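Local coordinates for protein ComZ (Thermus thermophilus, PDB 6QVI) that is a competence-associated pilin that probably serves as a DNA receptor at the pilus tip, through a beta-solenoid domain joined to a pseudopilin-like domain, at residues A[184-189]-A[493-498]; A[190-195]-A[445-450]; A[474-479]-A[484-489]. All coordinates share one frame; numbering follows the deposited sequence.

Contact 1: A[184-189]-A[493-498]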
loop_
_atom_site.group_PDB
_atom_site.type_symbol
_atom_site.label_atom_id
_atom_site.label_comp_id
_atom_site.label_asym_id
_atom_site.label_seq_id
_atom_site.Cartn_x
_atom_site.Cartn_y
_atom_site.Cartn_z
ATOM N N ASN A 184 -11.370 -9.802 -6.907
ATOM C CA ASN A 184 -11.385 -9.044 -5.662
ATOM C C ASN A 184 -11.621 -9.947 -4.465
ATOM O O ASN A 184 -12.117 -9.510 -3.421
ATOM C CB ASN A 184 -12.371 -7.883 -5.695
ATOM C CG ASN A 184 -12.249 -7.031 -4.465
ATOM O OD1 ASN A 184 -11.344 -6.200 -4.361
ATOM N ND2 ASN A 184 -13.162 -7.228 -3.513
ATOM N N ARG A 185 -11.280 -11.214 -4.614
ATOM C CA ARG A 185 -11.198 -12.091 -3.463
ATOM C C ARG A 185 -10.243 -13.226 -3.787
ATOM O O ARG A 185 -9.857 -13.438 -4.941
ATOM C CB ARG A 185 -12.596 -12.587 -3.089
ATOM C CG ARG A 185 -13.388 -13.047 -4.299
ATOM C CD ARG A 185 -14.223 -14.268 -4.030
ATOM N NE ARG A 185 -13.419 -15.470 -4.219
ATOM C CZ ARG A 185 -13.553 -16.568 -3.488
ATOM N NH1 ARG A 185 -14.465 -16.606 -2.519
ATOM N NH2 ARG A 185 -12.777 -17.619 -3.723
ATOM N N TYR A 186 -9.853 -13.941 -2.735
ATOM C CA TYR A 186 -8.971 -15.091 -2.832
ATOM C C TYR A 186 -9.345 -16.005 -1.676
ATOM O O TYR A 186 -9.951 -15.575 -0.695
ATOM C CB TYR A 186 -7.469 -14.725 -2.807
ATOM C CG TYR A 186 -6.957 -14.212 -1.475
ATOM C CD1 TYR A 186 -6.571 -12.893 -1.318
ATOM C CD2 TYR A 186 -6.851 -15.053 -0.370
ATOM C CE1 TYR A 186 -6.109 -12.420 -0.090
ATOM C CE2 TYR A 186 -6.413 -14.591 0.848
ATOM C CZ TYR A 186 -6.034 -13.280 0.989
ATOM O OH TYR A 186 -5.581 -12.850 2.220
ATOM N N ASP A 187 -8.990 -17.273 -1.796
ATOM C CA ASP A 187 -8.999 -18.147 -0.631
ATOM C C ASP A 187 -7.837 -19.123 -0.747
ATOM O O ASP A 187 -7.710 -19.800 -1.768
ATOM C CB ASP A 187 -10.370 -18.829 -0.505
ATOM C CG ASP A 187 -10.372 -19.972 0.472
ATOM O OD1 ASP A 187 -10.841 -19.774 1.621
ATOM O OD2 ASP A 187 -9.876 -21.054 0.086
ATOM N N LEU A 188 -7.018 -19.216 0.312
ATOM C CA LEU A 188 -5.721 -19.883 0.225
ATOM C C LEU A 188 -5.812 -21.385 0.397
ATOM O O LEU A 188 -4.777 -22.061 0.331
ATOM C CB LEU A 188 -4.744 -19.380 1.289
ATOM N N THR A 189 -7.010 -21.924 0.571
ATOM C CA THR A 189 -7.198 -23.363 0.513
ATOM C C THR A 189 -6.971 -23.939 -0.876
ATOM O O THR A 189 -6.685 -25.130 -0.993
ATOM C CB THR A 189 -8.609 -23.657 0.993
ATOM O OG1 THR A 189 -9.539 -23.207 0.001
ATOM C CG2 THR A 189 -8.868 -22.887 2.292
ATOM N N GLU A 493 0.092 -16.065 -11.473
ATOM C CA GLU A 493 -0.893 -15.446 -10.595
ATOM C C GLU A 493 -0.240 -14.673 -9.454
ATOM O O GLU A 493 0.779 -15.087 -8.901
ATOM C CB GLU A 493 -1.898 -16.509 -10.082
ATOM C CG GLU A 493 -2.617 -16.138 -8.775
ATOM C CD GLU A 493 -3.737 -17.100 -8.385
ATOM O OE1 GLU A 493 -4.063 -18.031 -9.153
ATOM O OE2 GLU A 493 -4.349 -16.867 -7.327
ATOM N N VAL A 494 -0.845 -13.547 -9.089
ATOM C CA VAL A 494 -0.376 -12.739 -7.979
ATOM C C VAL A 494 -1.536 -12.561 -7.021
ATOM O O VAL A 494 -2.638 -12.181 -7.433
ATOM C CB VAL A 494 0.175 -11.361 -8.407
ATOM C CG1 VAL A 494 0.769 -10.630 -7.184
ATOM C CG2 VAL A 494 1.207 -11.468 -9.545
ATOM N N VAL A 495 -1.287 -12.789 -5.741
ATOM C CA VAL A 495 -2.340 -12.724 -4.752
ATOM C C VAL A 495 -1.992 -11.614 -3.785
ATOM O O VAL A 495 -1.008 -11.708 -3.040
ATOM C CB VAL A 495 -2.514 -14.062 -4.038
ATOM C CG1 VAL A 495 -3.573 -13.965 -2.948
ATOM C CG2 VAL A 495 -2.896 -15.117 -5.078
ATOM N N TYR A 496 -2.774 -10.545 -3.818
ATOM C CA TYR A 496 -2.462 -9.421 -2.964
ATOM C C TYR A 496 -2.855 -9.758 -1.538
ATOM O O TYR A 496 -4.017 -10.059 -1.258
ATOM C CB TYR A 496 -3.150 -8.161 -3.456
ATOM C CG TYR A 496 -3.026 -7.034 -2.461
ATOM C CD1 TYR A 496 -4.076 -6.176 -2.234
ATOM C CD2 TYR A 496 -1.819 -6.771 -1.819
ATOM C CE1 TYR A 496 -3.957 -5.141 -1.354
ATOM C CE2 TYR A 496 -1.698 -5.725 -0.915
ATOM C CZ TYR A 496 -2.770 -4.915 -0.693
ATOM O OH TYR A 496 -2.664 -3.872 0.202
ATOM N N ILE A 497 -1.892 -9.675 -0.631
ATOM C CA ILE A 497 -2.140 -9.867 0.785
ATOM C C ILE A 497 -1.693 -8.601 1.502
ATOM O O ILE A 497 -0.494 -8.312 1.586
ATOM C CB ILE A 497 -1.402 -11.088 1.333
ATOM C CG1 ILE A 497 -1.883 -12.350 0.649
ATOM C CG2 ILE A 497 -1.593 -11.210 2.831
ATOM C CD1 ILE A 497 -1.287 -13.621 1.249
ATOM N N ARG A 498 -2.653 -7.877 2.059
ATOM C CA ARG A 498 -2.349 -6.651 2.770
ATOM C C ARG A 498 -1.424 -6.957 3.934
ATOM O O ARG A 498 -1.588 -7.959 4.624
ATOM C CB ARG A 498 -3.646 -6.020 3.268
ATOM C CG ARG A 498 -3.529 -5.105 4.477
ATOM C CD ARG A 498 -4.926 -4.686 4.994
ATOM N NE ARG A 498 -5.490 -3.552 4.267
ATOM C CZ ARG A 498 -6.789 -3.254 4.221
ATOM N NH1 ARG A 498 -7.674 -4.008 4.862
ATOM N NH2 ARG A 498 -7.204 -2.189 3.542
#
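The hydroxyl OH of Tyr186 gives its hydrogen bond to the backbone carbonyl of Tyr202 and, on the way, passes Ile497, whose CG1 lies 4.0 Å from that oxygen. No hydrogen bond joins segments 184-189 and 493-498, so the contact rests on the flat of this one buried ring. Val495 CG1 lies over a ring face in a CH-pi contact, 4.0 Å from the centroid and 29° off the normal, and comes closest at Tyr186 CD1, 3.6 Å away. CG of Tyr186 sits between its backbone N and carbonyl carbon (chi1 69°), which lays the ring across the valine at about a right angle. The carbonyl O of Tyr496 approaches Tyr186 CE1 obliquely. Tyrosine suits the place because its ring packs on aliphatic carbon while its end satisfies a backbone carbonyl; branched Val495 and Ile497 supply compact apolar surface, which Phe467 also touches. With an alanine here, Val495 CG1 would probably face a gap and the Tyr202 carbonyl would lose this donor. Strands 180-187 and 491-496 both pair in parallel with strand 153-157, and Tyr186 covers Val495 on the outer face of these parallel beta-solenoid strands.

Contact 2: A[190-195]-A[445-450]; sequences TYSEVT and GQHVMA
Ser192 and Val194 are the residues of loop 190-195 that meet His447, and Tyr191 leads the chain up to them. The CB of Tyr191 starts toward segment 445-450, but its ring swings off, with CG2 of the preceding Thr190 over the centre of one face and Phe467 in an edge-to-face arrangement. An aromatic residue fits here because it can pack on the neighbouring solenoid strand while the chain itself stays near the surface.

Ser192 comes next, at the solvent-exposed border of the contact. Its backbone N and its OG each lie 4.0 Å from His447 NE2, too far for a hydrogen bond, so the small polar side chain merely borders the imidazole without crowding it. Glu193, in a left-handed backbone conformation, turns the chain, and Val194 next points toward the strand.

The partner strand, 447-449, belongs to the beta-solenoid: it runs parallel to strand 465-467, and the chain turns a corner at Ala450 to begin another face. The loop therefore lies against one face of the coil.

Val194 is buried and makes the closest approach, its CG1 standing 3.4 Å from His447 CD2. This methyl is anti to the valine's carbonyl carbon (chi1 -46°) and reaches the imidazole obliquely, the two side chains crossing at about a right angle. Histidine suits the place because its flat ring offers a broad surface to the compact valine methyl and the serine, while ND1 makes a weak bond to Gln446 O, 2.6 Å long but bent to 128°. Gln446 CB lies 4.0 Å above one face of the His447 ring, offset toward the rim. Beyond the imidazole, the flexible Met449 extends its terminal CE to 4.7 Å from Val194 O.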
loop_
_atom_site.group_PDB
_atom_site.type_symbol
_atom_site.label_atom_id
_atom_site.label_comp_id
_atom_site.label_asym_id
_atom_site.label_seq_id
_atom_site.Cartn_x
_atom_site.Cartn_y
_atom_site.Cartn_z
ATOM N N THR A 190 -7.071 -23.121 -1.926
ATOM C CA THR A 190 -6.875 -23.579 -3.300
ATOM C C THR A 190 -5.417 -23.816 -3.670
ATOM O O THR A 190 -5.159 -24.253 -4.796
ATOM C CB THR A 190 -7.503 -22.611 -4.308
ATOM O OG1 THR A 190 -7.550 -23.252 -5.587
ATOM C CG2 THR A 190 -6.686 -21.371 -4.437
ATOM N N TYR A 191 -4.467 -23.541 -2.781
ATOM C CA TYR A 191 -3.054 -23.668 -3.100
ATOM C C TYR A 191 -2.417 -24.755 -2.247
ATOM O O TYR A 191 -2.890 -25.059 -1.147
ATOM C CB TYR A 191 -2.318 -22.338 -2.911
ATOM C CG TYR A 191 -3.054 -21.169 -3.518
ATOM C CD1 TYR A 191 -2.999 -20.927 -4.888
ATOM C CD2 TYR A 191 -3.793 -20.287 -2.725
ATOM C CE1 TYR A 191 -3.674 -19.852 -5.457
ATOM C CE2 TYR A 191 -4.463 -19.195 -3.290
ATOM C CZ TYR A 191 -4.397 -18.999 -4.657
ATOM O OH TYR A 191 -5.060 -17.961 -5.251
ATOM N N SER A 192 -1.347 -25.353 -2.782
ATOM C CA SER A 192 -0.746 -26.544 -2.189
ATOM C C SER A 192 -0.114 -26.298 -0.828
ATOM O O SER A 192 1.069 -25.941 -0.733
ATOM C CB SER A 192 0.327 -27.127 -3.115
ATOM O OG SER A 192 -0.059 -27.071 -4.474
ATOM N N GLU A 193 -0.894 -26.568 0.221
ATOM C CA GLU A 193 -0.442 -26.607 1.612
ATOM C C GLU A 193 0.390 -25.376 1.985
ATOM O O GLU A 193 1.479 -25.470 2.554
ATOM C CB GLU A 193 0.316 -27.905 1.874
ATOM C CG GLU A 193 -0.412 -29.154 1.324
ATOM C CD GLU A 193 -1.826 -29.354 1.867
ATOM O OE1 GLU A 193 -2.003 -30.200 2.772
ATOM O OE2 GLU A 193 -2.763 -28.682 1.377
ATOM N N VAL A 194 -0.159 -24.204 1.677
ATOM C CA VAL A 194 0.433 -22.925 2.043
ATOM C C VAL A 194 -0.416 -22.177 3.045
ATOM O O VAL A 194 -0.075 -21.049 3.419
ATOM C CB VAL A 194 0.696 -22.033 0.814
ATOM C CG1 VAL A 194 1.347 -22.840 -0.285
ATOM C CG2 VAL A 194 -0.607 -21.360 0.338
ATOM N N THR A 195 -1.555 -22.728 3.424
ATOM C CA THR A 195 -2.446 -22.035 4.333
ATOM C C THR A 195 -1.931 -21.995 5.743
ATOM O O THR A 195 -2.450 -21.239 6.566
ATOM C CB THR A 195 -3.803 -22.730 4.313
ATOM O OG1 THR A 195 -4.130 -23.046 2.958
ATOM C CG2 THR A 195 -4.866 -21.853 4.932
ATOM N N GLY A 445 10.392 -20.454 -8.367
ATOM C CA GLY A 445 9.738 -21.207 -7.303
ATOM C C GLY A 445 8.226 -21.128 -7.377
ATOM O O GLY A 445 7.652 -20.169 -7.897
ATOM N N GLN A 446 7.563 -22.178 -6.894
ATOM C CA GLN A 446 6.129 -22.208 -7.137
ATOM C C GLN A 446 5.379 -21.251 -6.222
ATOM O O GLN A 446 4.406 -20.625 -6.646
ATOM C CB GLN A 446 5.603 -23.644 -7.016
ATOM C CG GLN A 446 5.659 -24.328 -8.382
ATOM C CD GLN A 446 4.589 -25.385 -8.649
ATOM O OE1 GLN A 446 4.521 -25.897 -9.769
ATOM N NE2 GLN A 446 3.756 -25.708 -7.648
ATOM N N HIS A 447 5.834 -21.098 -4.979
ATOM C CA HIS A 447 5.151 -20.265 -4.002
ATOM C C HIS A 447 6.198 -19.420 -3.294
ATOM O O HIS A 447 7.106 -19.959 -2.657
ATOM C CB HIS A 447 4.350 -21.130 -3.026
ATOM C CG HIS A 447 3.329 -22.008 -3.700
ATOM N ND1 HIS A 447 2.777 -21.705 -4.928
ATOM C CD2 HIS A 447 2.781 -23.191 -3.328
ATOM C CE1 HIS A 447 1.923 -22.649 -5.277
ATOM N NE2 HIS A 447 1.904 -23.563 -4.324
ATOM N N VAL A 448 6.098 -18.098 -3.419
ATOM C CA VAL A 448 6.902 -17.208 -2.594
ATOM C C VAL A 448 5.971 -16.164 -1.991
ATOM O O VAL A 448 5.051 -15.667 -2.650
ATOM C CB VAL A 448 8.056 -16.580 -3.398
ATOM C CG1 VAL A 448 7.549 -16.089 -4.672
ATOM C CG2 VAL A 448 8.688 -15.441 -2.644
ATOM N N MET A 449 6.194 -15.861 -0.724
ATOM C CA MET A 449 5.284 -15.037 0.046
ATOM C C MET A 449 6.115 -13.880 0.579
ATOM O O MET A 449 6.827 -14.014 1.581
ATOM C CB MET A 449 4.604 -15.884 1.118
ATOM C CG MET A 449 3.996 -15.146 2.275
ATOM S SD MET A 449 3.082 -16.327 3.313
ATOM C CE MET A 449 1.772 -16.864 2.226
ATOM N N ALA A 450 6.072 -12.777 -0.150
ATOM C CA ALA A 450 6.888 -11.627 0.182
ATOM C C ALA A 450 6.402 -10.410 -0.589
ATOM O O ALA A 450 5.968 -10.550 -1.735
ATOM C CB ALA A 450 8.348 -11.929 -0.164
#

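Contact 3: A[474-479]-A[484-489]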
loop_
_atom_site.group_PDB
_atom_site.type_symbol
_atom_site.label_atom_id
_atom_site.label_comp_id
_atom_site.label_asym_id
_atom_site.label_seq_id
_atom_site.Cartn_x
_atom_site.Cartn_y
_atom_site.Cartn_z
ATOM N N GLN A 474 7.916 -3.252 -15.043
ATOM C CA GLN A 474 7.303 -4.142 -16.019
ATOM C C GLN A 474 7.081 -5.506 -15.378
ATOM O O GLN A 474 7.888 -5.967 -14.568
ATOM C CB GLN A 474 8.162 -4.314 -17.263
ATOM C CG GLN A 474 8.049 -3.244 -18.315
ATOM C CD GLN A 474 8.697 -3.689 -19.635
ATOM O OE1 GLN A 474 9.441 -2.928 -20.257
ATOM N NE2 GLN A 474 8.399 -4.926 -20.068
ATOM N N PHE A 475 6.023 -6.171 -15.786
ATOM C CA PHE A 475 5.657 -7.483 -15.300
ATOM C C PHE A 475 5.617 -8.352 -16.522
ATOM O O PHE A 475 5.154 -7.922 -17.550
ATOM C CB PHE A 475 4.292 -7.418 -14.673
ATOM C CG PHE A 475 3.814 -8.695 -14.081
ATOM C CD1 PHE A 475 3.283 -9.662 -14.857
ATOM C CD2 PHE A 475 3.834 -8.877 -12.743
ATOM C CE1 PHE A 475 2.823 -10.811 -14.308
ATOM C CE2 PHE A 475 3.379 -10.026 -12.185
ATOM C CZ PHE A 475 2.865 -10.988 -12.966
ATOM N N CYS A 476 6.125 -9.570 -16.413
ATOM C CA CYS A 476 6.202 -10.467 -17.541
ATOM C C CYS A 476 6.096 -11.925 -17.157
ATOM O O CYS A 476 6.575 -12.336 -16.135
ATOM C CB CYS A 476 7.517 -10.190 -18.218
ATOM S SG CYS A 476 8.092 -11.381 -19.404
ATOM N N THR A 477 5.437 -12.707 -17.988
ATOM C CA THR A 477 5.256 -14.116 -17.713
ATOM C C THR A 477 5.964 -14.931 -18.742
ATOM O O THR A 477 6.049 -14.539 -19.867
ATOM C CB THR A 477 3.790 -14.464 -17.744
ATOM O OG1 THR A 477 3.092 -13.457 -17.041
ATOM C CG2 THR A 477 3.549 -15.727 -17.037
ATOM N N THR A 478 6.490 -16.075 -18.363
ATOM C CA THR A 478 7.210 -16.861 -19.330
ATOM C C THR A 478 6.736 -18.256 -19.354
ATOM O O THR A 478 6.140 -18.717 -18.392
ATOM C CB THR A 478 8.666 -16.960 -18.968
ATOM O OG1 THR A 478 8.769 -17.115 -17.558
ATOM C CG2 THR A 478 9.370 -15.746 -19.412
ATOM N N SER A 479 7.063 -18.940 -20.445
ATOM C CA SER A 479 6.632 -20.322 -20.595
ATOM C C SER A 479 7.399 -21.248 -19.658
ATOM O O SER A 479 6.844 -22.245 -19.171
ATOM C CB SER A 479 6.792 -20.760 -22.029
ATOM O OG SER A 479 8.074 -21.354 -22.152
ATOM N N MET A 484 13.231 -16.299 -21.196
ATOM C CA MET A 484 13.278 -14.929 -20.794
ATOM C C MET A 484 12.490 -14.069 -21.757
ATOM O O MET A 484 12.547 -12.852 -21.683
ATOM C CB MET A 484 14.702 -14.458 -20.719
ATOM C CG MET A 484 15.382 -14.916 -19.457
ATOM S SD MET A 484 15.909 -13.482 -18.581
ATOM C CE MET A 484 16.024 -12.317 -19.916
ATOM N N SER A 485 11.762 -14.710 -22.667
ATOM C CA SER A 485 10.937 -14.033 -23.637
ATOM C C SER A 485 9.591 -13.883 -23.004
ATOM O O SER A 485 9.023 -14.815 -22.472
ATOM C CB SER A 485 10.871 -14.813 -24.936
ATOM O OG SER A 485 11.997 -14.506 -25.739
ATOM N N CYS A 486 9.105 -12.666 -23.063
ATOM C CA CYS A 486 7.868 -12.305 -22.427
ATOM C C CYS A 486 6.605 -12.800 -23.057
ATOM O O CYS A 486 5.617 -12.932 -22.383
ATOM C CB CYS A 486 7.801 -10.796 -22.319
ATOM S SG CYS A 486 8.739 -10.210 -20.913
ATOM N N ASN A 487 6.599 -13.043 -24.353
ATOM C CA ASN A 487 5.361 -13.496 -24.941
ATOM C C ASN A 487 4.938 -14.834 -24.376
ATOM O O ASN A 487 5.524 -15.859 -24.664
ATOM C CB ASN A 487 5.413 -13.523 -26.461
ATOM C CG ASN A 487 4.110 -13.073 -27.081
ATOM O OD1 ASN A 487 3.165 -12.754 -26.369
ATOM N ND2 ASN A 487 4.054 -13.038 -28.405
ATOM N N ALA A 488 3.961 -14.796 -23.493
ATOM C CA ALA A 488 3.438 -15.999 -22.905
ATOM C C ALA A 488 1.943 -15.923 -23.013
ATOM O O ALA A 488 1.356 -14.846 -23.129
ATOM C CB ALA A 488 3.852 -16.117 -21.468
ATOM N N SER A 489 1.318 -17.082 -22.988
ATOM C CA SER A 489 -0.107 -17.142 -23.124
ATOM C C SER A 489 -0.706 -17.876 -21.971
ATOM O O SER A 489 -1.906 -17.848 -21.807
ATOM C CB SER A 489 -0.473 -17.790 -24.436
ATOM O OG SER A 489 0.351 -17.278 -25.457
#
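No aromatic ring bridges Cys476 and Cys486; the one ring of these two segments, that of Phe475, points away from the 484-489 loop into the protein. There it meets the Phe458 ring with the planes at about 25°, and Val460 and Val494 pack against it as well. The strand is one of a beta-solenoid: 474-478 pairs in parallel with 457-461 and 150-151, and of two successive residues Phe475 points away from the loop and Cys476 toward it.

The loop is tied down by a disulfide. SG of Cys476 and SG of Cys486 are 2.0 Å apart, with a left-handed chi3 of -124°, and the bond closes a ring of chain around the nine residues between them. Cys476 SG is anti to its backbone N (chi1 166°), which throws the sulfur outward from the strand, whereas Cys486 SG lies beside its own backbone N. The CA atoms of Cys476 and Cys486 stand 5.5 Å apart, within the normal span of a disulfide. With no hydrogen bond between the segments, this covalent link is the one bond across the contact, fixing the loop to the strand; the rest is packing.

Farther along, small side chains let the backbones run close. Thr477 sends OG1 to the carbonyl of Gly153 and leaves its CB 4.1 Å from Ala488 CB. Thr478 suits its place by its two branches: the hydroxyl is bonded away from the loop, to Tyr442 OH and Val460 O, while the methyl CG2 merely packs beside the Ser485 carbonyl. Alanine suits position 488, where there is little depth for a side chain, since its CB points toward the strand and ends 3.1 Å from Thr477 O.

All three contacts lie in the beta-solenoid domain. Segments 184-189 and 190-195 are continuous, so contacts 1 and 2 fasten one stretch of chain to two parts of the same sheet, strands 491-496 and 447-449, which flank strand 465-467. Their centres are 11 Å apart, and Glu493 OE2 to Tyr191 OH, 2.5 Å and probably a hydrogen bond, joins them. Contact 3 lies about 21 Å, centre to centre, from each, touching contact 1 but not contact 2. Along the chain, contact 2 falls within the span bounded by contact 1, and contact 3 follows it, also within that span. Contacts 1 and 2 thus bind distant sequence together, while contact 3 secures a local loop.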